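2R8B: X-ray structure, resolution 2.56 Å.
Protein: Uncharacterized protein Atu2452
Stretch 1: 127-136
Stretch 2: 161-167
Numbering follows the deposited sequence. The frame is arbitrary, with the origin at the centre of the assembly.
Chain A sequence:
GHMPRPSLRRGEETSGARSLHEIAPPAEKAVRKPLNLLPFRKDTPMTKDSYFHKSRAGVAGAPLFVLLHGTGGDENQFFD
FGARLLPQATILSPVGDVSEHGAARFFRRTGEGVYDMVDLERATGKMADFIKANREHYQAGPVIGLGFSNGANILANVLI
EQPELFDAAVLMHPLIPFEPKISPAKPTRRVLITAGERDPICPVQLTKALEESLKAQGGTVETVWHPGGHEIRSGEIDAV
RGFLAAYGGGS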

# COMPACT_ATOMS: atom_id res chain seq x y z
N MSE A 127 3.22 -7.86 -7.63
CA MSE A 127 2.42 -7.69 -6.41
C MSE A 127 1.05 -8.35 -6.41
O MSE A 127 0.73 -9.13 -5.49
N ALA A 128 0.23 -8.02 -7.41
CA ALA A 128 -1.07 -8.64 -7.53
C ALA A 128 -0.95 -10.16 -7.37
O ALA A 128 -1.63 -10.75 -6.53
N ASP A 129 -0.08 -10.79 -8.16
CA ASP A 129 0.05 -12.23 -8.17
C ASP A 129 0.46 -12.79 -6.82
O ASP A 129 -0.16 -13.75 -6.33
N PHE A 130 1.49 -12.15 -6.26
CA PHE A 130 2.04 -12.43 -4.96
C PHE A 130 0.91 -12.39 -3.95
O PHE A 130 0.67 -13.36 -3.25
N ILE A 131 0.16 -11.31 -3.92
CA ILE A 131 -0.99 -11.24 -3.02
C ILE A 131 -2.04 -12.37 -3.27
O ILE A 131 -2.33 -13.12 -2.36
N LYS A 132 -2.59 -12.51 -4.48
CA LYS A 132 -3.52 -13.62 -4.80
C LYS A 132 -2.99 -15.01 -4.38
O LYS A 132 -3.76 -15.89 -3.92
N ALA A 133 -1.68 -15.21 -4.58
CA ALA A 133 -1.04 -16.51 -4.35
C ALA A 133 -0.96 -16.80 -2.85
O ALA A 133 -1.15 -17.93 -2.44
N ASN A 134 -0.73 -15.77 -2.03
CA ASN A 134 -0.71 -15.94 -0.56
C ASN A 134 -2.08 -16.06 0.05
O ASN A 134 -2.25 -16.81 1.00
N ARG A 135 -3.03 -15.27 -0.44
CA ARG A 135 -4.45 -15.53 -0.26
C ARG A 135 -4.72 -17.06 -0.32
O ARG A 135 -5.20 -17.63 0.63
N GLU A 136 -4.38 -17.72 -1.42
CA GLU A 136 -4.56 -19.18 -1.51
C GLU A 136 -3.85 -19.87 -0.36
O GLU A 136 -4.48 -20.55 0.43
N GLU A 161 -5.34 -0.88 -10.90
CA GLU A 161 -5.29 -1.85 -12.00
C GLU A 161 -6.09 -3.11 -11.69
O GLU A 161 -6.58 -3.80 -12.60
N GLN A 162 -6.23 -3.41 -10.40
CA GLN A 162 -7.01 -4.56 -9.93
C GLN A 162 -8.02 -4.00 -8.97
O GLN A 162 -7.92 -4.23 -7.75
N PRO A 163 -8.97 -3.22 -9.49
CA PRO A 163 -9.75 -2.46 -8.53
C PRO A 163 -10.50 -3.38 -7.55
O PRO A 163 -10.92 -2.94 -6.48
N GLU A 164 -10.62 -4.66 -7.88
CA GLU A 164 -11.45 -5.54 -7.09
C GLU A 164 -10.69 -6.46 -6.15
O GLU A 164 -11.28 -7.31 -5.46
N LEU A 165 -9.37 -6.29 -6.08
CA LEU A 165 -8.58 -7.10 -5.15
C LEU A 165 -8.68 -6.68 -3.66
O LEU A 165 -9.00 -7.48 -2.83
N PHE A 166 -8.45 -5.42 -3.34
CA PHE A 166 -8.43 -4.94 -1.97
C PHE A 166 -9.75 -4.56 -1.35
O PHE A 166 -10.59 -3.92 -1.99
N ASP A 167 -9.86 -4.87 -0.07
CA ASP A 167 -10.98 -4.47 0.73
C ASP A 167 -10.68 -3.20 1.46
O ASP A 167 -11.55 -2.36 1.60

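When a helix packs against an irregular segment, the helical repeat decides which side chains can take part, and rotamers decide how far each one reaches. The contact between 127-136 and 161-167 illustrates both points. Along the helix, A128, I131 and R135 direct their CA-to-CB bonds toward the loop, a spacing of three and four residues that keeps them on one side. K132 starts sideways, yet its end comes nearer. F130, A133, N134 and E136 lie out of reach, and selenomethionine M127, whose CA-to-CB bond points sideways, leads its end away.

The centre of the contact is L165, which has the largest covered area of any residue here. Its chi1 is t and its chi2 p, a common leucine pairing; both methyls approach CG2 of I131, CD2 of L165 at 4.0 Å and CD1 at 4.4 Å, and CD1 also lies 4.3 Å from CG of K132 and 4.1 Å from NH1 of R135. In the backbone, L165 N donates to Q162 O at 3.0 Å, closing a turn just after the chain has left helical geometry at Q162.

I131, with chi1 m and chi2 t, also has two contacts. Besides the one through CG2, its CD1 reaches CZ of F166 at 3.8 Å, meeting the ring obliquely. F166 shows how a long side chain can offset its starting direction: its CA-to-CB bond points away from the helix, but with chi1 near -83° the end of the ring comes back within reach of I131.

The CA of A128 and the CA of Q162 make the closest CA approach of the two stretches, 7.6 Å. The glutamine comes close to the methyl, with CB of A128 3.2 Å from OE1 of Q162. The glutamine bends through m at both chi1 and chi2, and its NE2 donates to the carbonyl O of E161 at 2.9 Å, so the amide is anchored within its own stretch while OE1 faces the helix.

At the margins, K132 contributes carbon atoms of its chain, and R135 brings a guanidinium nitrogen, NH1, close to CD1 of L165. The aliphatic part of K132 runs along the contact, its CE 4.0 Å from OE1 of Q162, with chi2 lying between wells at 142°. R135 combines chi1 t with chi2 p and meets L165 obliquely, while its NE is hydrogen-bonded elsewhere in the structure. No hydrogen bond joins the two stretches. N134 instead turns back on its own helix, ND2 donating to the carbonyl O of F130 at 2.8 Å.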

# COMPACT_ATOMS: atom_id res chain seq x y z
CB MSE A 127 2.16 -6.24 -6.15
CG MSE A 127 3.02 -5.68 -5.14
SE MSE A 127 2.90 -6.48 -3.39
CE MSE A 127 4.81 -6.15 -3.05
CB ALA A 128 -1.67 -8.31 -8.86
CB ASP A 129 1.06 -12.65 -9.24
CG ASP A 129 0.49 -12.53 -10.63
OD1 ASP A 129 -0.76 -12.60 -10.72
OD2 ASP A 129 1.26 -12.35 -11.61
CB PHE A 130 3.08 -11.34 -4.68
CG PHE A 130 3.76 -11.44 -3.34
CD1 PHE A 130 4.76 -12.37 -3.11
CD2 PHE A 130 3.45 -10.55 -2.34
CE1 PHE A 130 5.41 -12.45 -1.87
CE2 PHE A 130 4.10 -10.62 -1.10
CZ PHE A 130 5.07 -11.58 -0.88
CB ILE A 131 -1.60 -9.80 -2.97
CG1 ILE A 131 -0.61 -8.85 -2.28
CG2 ILE A 131 -2.94 -9.78 -2.22
CD1 ILE A 131 -0.78 -7.42 -2.64
CB LYS A 132 -3.83 -13.68 -6.31
CG LYS A 132 -4.75 -12.57 -6.84
CD LYS A 132 -4.29 -12.10 -8.24
CE LYS A 132 -5.33 -11.22 -8.95
NZ LYS A 132 -6.33 -12.09 -9.68
CB ALA A 133 0.35 -16.58 -5.02
CB ASN A 134 0.08 -14.82 0.12
CG ASN A 134 1.55 -14.97 -0.07
OD1 ASN A 134 2.22 -15.68 0.65
ND2 ASN A 134 2.07 -14.29 -1.05
CB ARG A 135 -5.20 -14.81 -1.37
CG ARG A 135 -6.69 -14.80 -1.25
CD ARG A 135 -7.02 -13.63 -0.38
NE ARG A 135 -8.33 -12.99 -0.60
CZ ARG A 135 -8.94 -12.65 -1.75
NH1 ARG A 135 -8.39 -12.87 -2.97
NH2 ARG A 135 -10.13 -12.06 -1.65
CB GLU A 136 -4.03 -19.73 -2.83
CG GLU A 136 -4.83 -19.33 -4.12
CD GLU A 136 -5.82 -20.45 -4.65
OE1 GLU A 136 -6.67 -20.12 -5.55
OE2 GLU A 136 -5.74 -21.63 -4.16
CB GLU A 161 -3.84 -2.22 -12.30
CG GLU A 161 -2.98 -1.04 -12.69
CD GLU A 161 -3.15 -0.64 -14.16
OE1 GLU A 161 -3.20 0.58 -14.48
OE2 GLU A 161 -3.24 -1.54 -15.01
CB GLN A 162 -6.13 -5.51 -9.16
CG GLN A 162 -4.77 -5.70 -9.76
CD GLN A 162 -4.78 -6.73 -10.86
OE1 GLN A 162 -4.21 -7.80 -10.71
NE2 GLN A 162 -5.46 -6.43 -11.95
CB PRO A 163 -10.68 -1.61 -9.43
CG PRO A 163 -10.74 -2.37 -10.74
CD PRO A 163 -9.39 -2.98 -10.89
CB GLU A 164 -12.44 -6.29 -8.00
CG GLU A 164 -13.70 -5.45 -8.21
CD GLU A 164 -14.90 -6.18 -8.87
OE1 GLU A 164 -14.96 -7.44 -8.81
OE2 GLU A 164 -15.80 -5.49 -9.43
CB LEU A 165 -7.14 -7.23 -5.63
CG LEU A 165 -6.23 -8.01 -4.70
CD1 LEU A 165 -6.67 -9.47 -4.60
CD2 LEU A 165 -4.79 -7.92 -5.19
CB PHE A 166 -7.49 -3.75 -1.84
CG PHE A 166 -6.06 -4.15 -1.69
CD1 PHE A 166 -5.28 -4.48 -2.81
CD2 PHE A 166 -5.47 -4.22 -0.42
CE1 PHE A 166 -3.93 -4.87 -2.67
CE2 PHE A 166 -4.14 -4.63 -0.27
CZ PHE A 166 -3.37 -4.96 -1.40
CB ASP A 167 -11.30 -5.55 1.76
CG ASP A 167 -12.03 -6.72 1.14
OD1 ASP A 167 -13.29 -6.72 1.28
OD2 ASP A 167 -11.35 -7.57 0.48